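Local coordinates for RNA-binding protein 12 (Homo sapiens, PDB 2EK1) that probably binds RNA through its RNA recognition motif, at residues P15-V20 against M61-S66. Residues are numbered along the deposited sequence; the frame is centred on the assembly and turned at random.
Sequences PTVIKV and MVAFES
Thr16 pairs with Phe64 and Ile18 with Val62 as hydrogen-bonded pairs of two antiparallel strands, 16-20 and 61-64. Each pair closes with two backbone bonds; the straightest is Ile18 N to Val62 O, 2.8 Å with 165° at the hydrogen.

On the face these four share, Ile18 packs by its longer branch. CG1 sits between backbone N and carbonyl carbon (chi1 65°), which lays it beside Val62, CG1 to CG1 at 3.8 Å, while CD1 meets the rim of the Phe64 ring at CE2, 3.7 Å away. A branched aliphatic suits this buried spot, serving both neighbours. Thr16 O, already bonded to Phe64 N, also lies in the plane of that ring at its edge. Thr16 OG1, likewise set between N and carbonyl carbon, gives its hydrogen to Ser66 O at 3.0 Å, approaching from above the carbonyl plane and tying the strand's start to the turn beyond Phe64. A valine in place of Thr16 would probably leave Ser66 O without this donor and the turn less firmly held.

On the opposite face, the bend at chi3 (85°) brings selenomethionine Met61 CE to Val17 CG1, at 3.7 Å, and small Ala63 takes Val17 CG2 against its CB. This face usually meets RNA in RRMs, probably here too; Met61, at an RNP1 position often aromatic in relatives, packs on Cys47 of the second subunit.

These are the central β1 and β3 strands of the RRM sheet. Ser66, whose OG also bonds Glu69, caps the start of helix 67-77, which covers Thr16, Ile18 and Phe64; strand 85-90 flanks 16-21, and 47-50 borders 59-64.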
loop_
_atom_site.group_PDB
_atom_site.type_symbol
_atom_site.label_atom_id
_atom_site.label_comp_id
_atom_site.label_asym_id
_atom_site.label_seq_id
_atom_site.Cartn_x
_atom_site.Cartn_y
_atom_site.Cartn_z
ATOM N N PRO A 15 -13.361 -3.207 -7.480
ATOM C CA PRO A 15 -11.948 -3.669 -7.165
ATOM C C PRO A 15 -11.857 -3.774 -5.653
ATOM O O PRO A 15 -12.177 -2.824 -4.935
ATOM C CB PRO A 15 -10.997 -2.618 -7.687
ATOM C CG PRO A 15 -11.842 -1.419 -7.513
ATOM C CD PRO A 15 -13.291 -1.811 -7.940
ATOM N N THR A 16 -11.448 -4.935 -5.152
ATOM C CA THR A 16 -11.442 -5.080 -3.706
ATOM C C THR A 16 -10.030 -5.330 -3.303
ATOM O O THR A 16 -9.332 -6.119 -3.947
ATOM C CB THR A 16 -12.390 -6.187 -3.331
ATOM O OG1 THR A 16 -11.985 -7.379 -3.990
ATOM C CG2 THR A 16 -13.777 -5.837 -3.890
ATOM N N VAL A 17 -9.643 -4.676 -2.239
ATOM C CA VAL A 17 -8.259 -4.760 -1.798
ATOM C C VAL A 17 -8.116 -5.654 -0.602
ATOM O O VAL A 17 -8.929 -5.606 0.341
ATOM C CB VAL A 17 -7.707 -3.331 -1.380
ATOM C CG1 VAL A 17 -6.367 -3.478 -0.684
ATOM C CG2 VAL A 17 -7.711 -2.395 -2.514
ATOM N N ILE A 18 -7.109 -6.495 -0.617
ATOM C CA ILE A 18 -6.890 -7.322 0.567
ATOM C C ILE A 18 -5.505 -6.952 1.196
ATOM O O ILE A 18 -4.695 -6.311 0.600
ATOM C CB ILE A 18 -6.790 -8.832 0.201
ATOM C CG1 ILE A 18 -5.520 -9.039 -0.660
ATOM C CG2 ILE A 18 -8.113 -9.319 -0.561
ATOM C CD1 ILE A 18 -5.027 -10.506 -0.717
ATOM N N LYS A 19 -5.252 -7.448 2.375
ATOM C CA LYS A 19 -3.991 -7.268 3.040
ATOM C C LYS A 19 -3.250 -8.567 3.086
ATOM O O LYS A 19 -3.837 -9.669 3.246
ATOM C CB LYS A 19 -4.207 -6.748 4.450
ATOM C CG LYS A 19 -4.544 -5.317 4.450
ATOM C CD LYS A 19 -4.480 -4.727 5.933
ATOM C CE LYS A 19 -3.748 -5.662 6.955
ATOM N NZ LYS A 19 -4.369 -5.339 8.339
ATOM N N VAL A 20 -1.927 -8.439 3.009
ATOM C CA VAL A 20 -0.986 -9.555 3.031
ATOM C C VAL A 20 -0.014 -9.199 4.122
ATOM O O VAL A 20 0.478 -8.058 4.186
ATOM C CB VAL A 20 -0.283 -9.603 1.650
ATOM C CG1 VAL A 20 0.662 -10.803 1.523
ATOM C CG2 VAL A 20 -1.385 -9.647 0.519
HETATM N N MSE A 61 -0.736 -4.565 0.283
HETATM C CA MSE A 61 -2.133 -4.414 -0.071
HETATM C C MSE A 61 -2.021 -4.826 -1.522
HETATM O O MSE A 61 -1.025 -4.495 -2.220
HETATM C CB MSE A 61 -2.584 -2.956 0.012
HETATM C CG MSE A 61 -2.354 -2.324 1.370
HETATM SE SE MSE A 61 -3.056 -0.526 1.363
HETATM C CE MSE A 61 -4.803 -1.220 1.804
ATOM N N VAL A 62 -3.040 -5.534 -1.968
ATOM C CA VAL A 62 -3.080 -6.053 -3.311
ATOM C C VAL A 62 -4.596 -6.064 -3.707
ATOM O O VAL A 62 -5.496 -6.234 -2.845
ATOM C CB VAL A 62 -2.426 -7.449 -3.206
ATOM C CG1 VAL A 62 -3.297 -8.495 -3.658
ATOM C CG2 VAL A 62 -1.024 -7.455 -3.771
ATOM N N ALA A 63 -4.883 -5.852 -4.983
ATOM C CA ALA A 63 -6.299 -5.774 -5.391
ATOM C C ALA A 63 -6.682 -6.755 -6.485
ATOM O O ALA A 63 -5.874 -7.184 -7.222
ATOM C CB ALA A 63 -6.661 -4.368 -5.814
ATOM N N PHE A 64 -7.975 -7.047 -6.548
ATOM C CA PHE A 64 -8.532 -7.982 -7.489
ATOM C C PHE A 64 -9.723 -7.246 -8.106
ATOM O O PHE A 64 -10.343 -6.328 -7.476
ATOM C CB PHE A 64 -9.049 -9.229 -6.721
ATOM C CG PHE A 64 -7.975 -9.960 -5.977
ATOM C CD1 PHE A 64 -7.306 -11.050 -6.562
ATOM C CD2 PHE A 64 -7.588 -9.545 -4.746
ATOM C CE1 PHE A 64 -6.289 -11.702 -5.911
ATOM C CE2 PHE A 64 -6.528 -10.227 -4.079
ATOM C CZ PHE A 64 -5.893 -11.297 -4.666
ATOM N N GLU A 65 -10.037 -7.699 -9.302
ATOM C CA GLU A 65 -11.121 -7.150 -10.081
ATOM C C GLU A 65 -12.476 -7.226 -9.462
ATOM O O GLU A 65 -13.266 -6.355 -9.648
ATOM C CB GLU A 65 -11.167 -7.774 -11.489
ATOM C CG GLU A 65 -9.882 -7.517 -12.348
ATOM C CD GLU A 65 -9.582 -6.047 -12.616
ATOM O OE1 GLU A 65 -8.744 -5.726 -13.520
ATOM O OE2 GLU A 65 -10.167 -5.169 -11.922
ATOM N N SER A 66 -12.747 -8.258 -8.714
ATOM C CA SER A 66 -14.061 -8.376 -8.085
ATOM C C SER A 66 -13.947 -8.759 -6.592
ATOM O O SER A 66 -12.871 -9.231 -6.127
ATOM C CB SER A 66 -14.861 -9.460 -8.805
ATOM O OG SER A 66 -14.186 -10.697 -8.680
#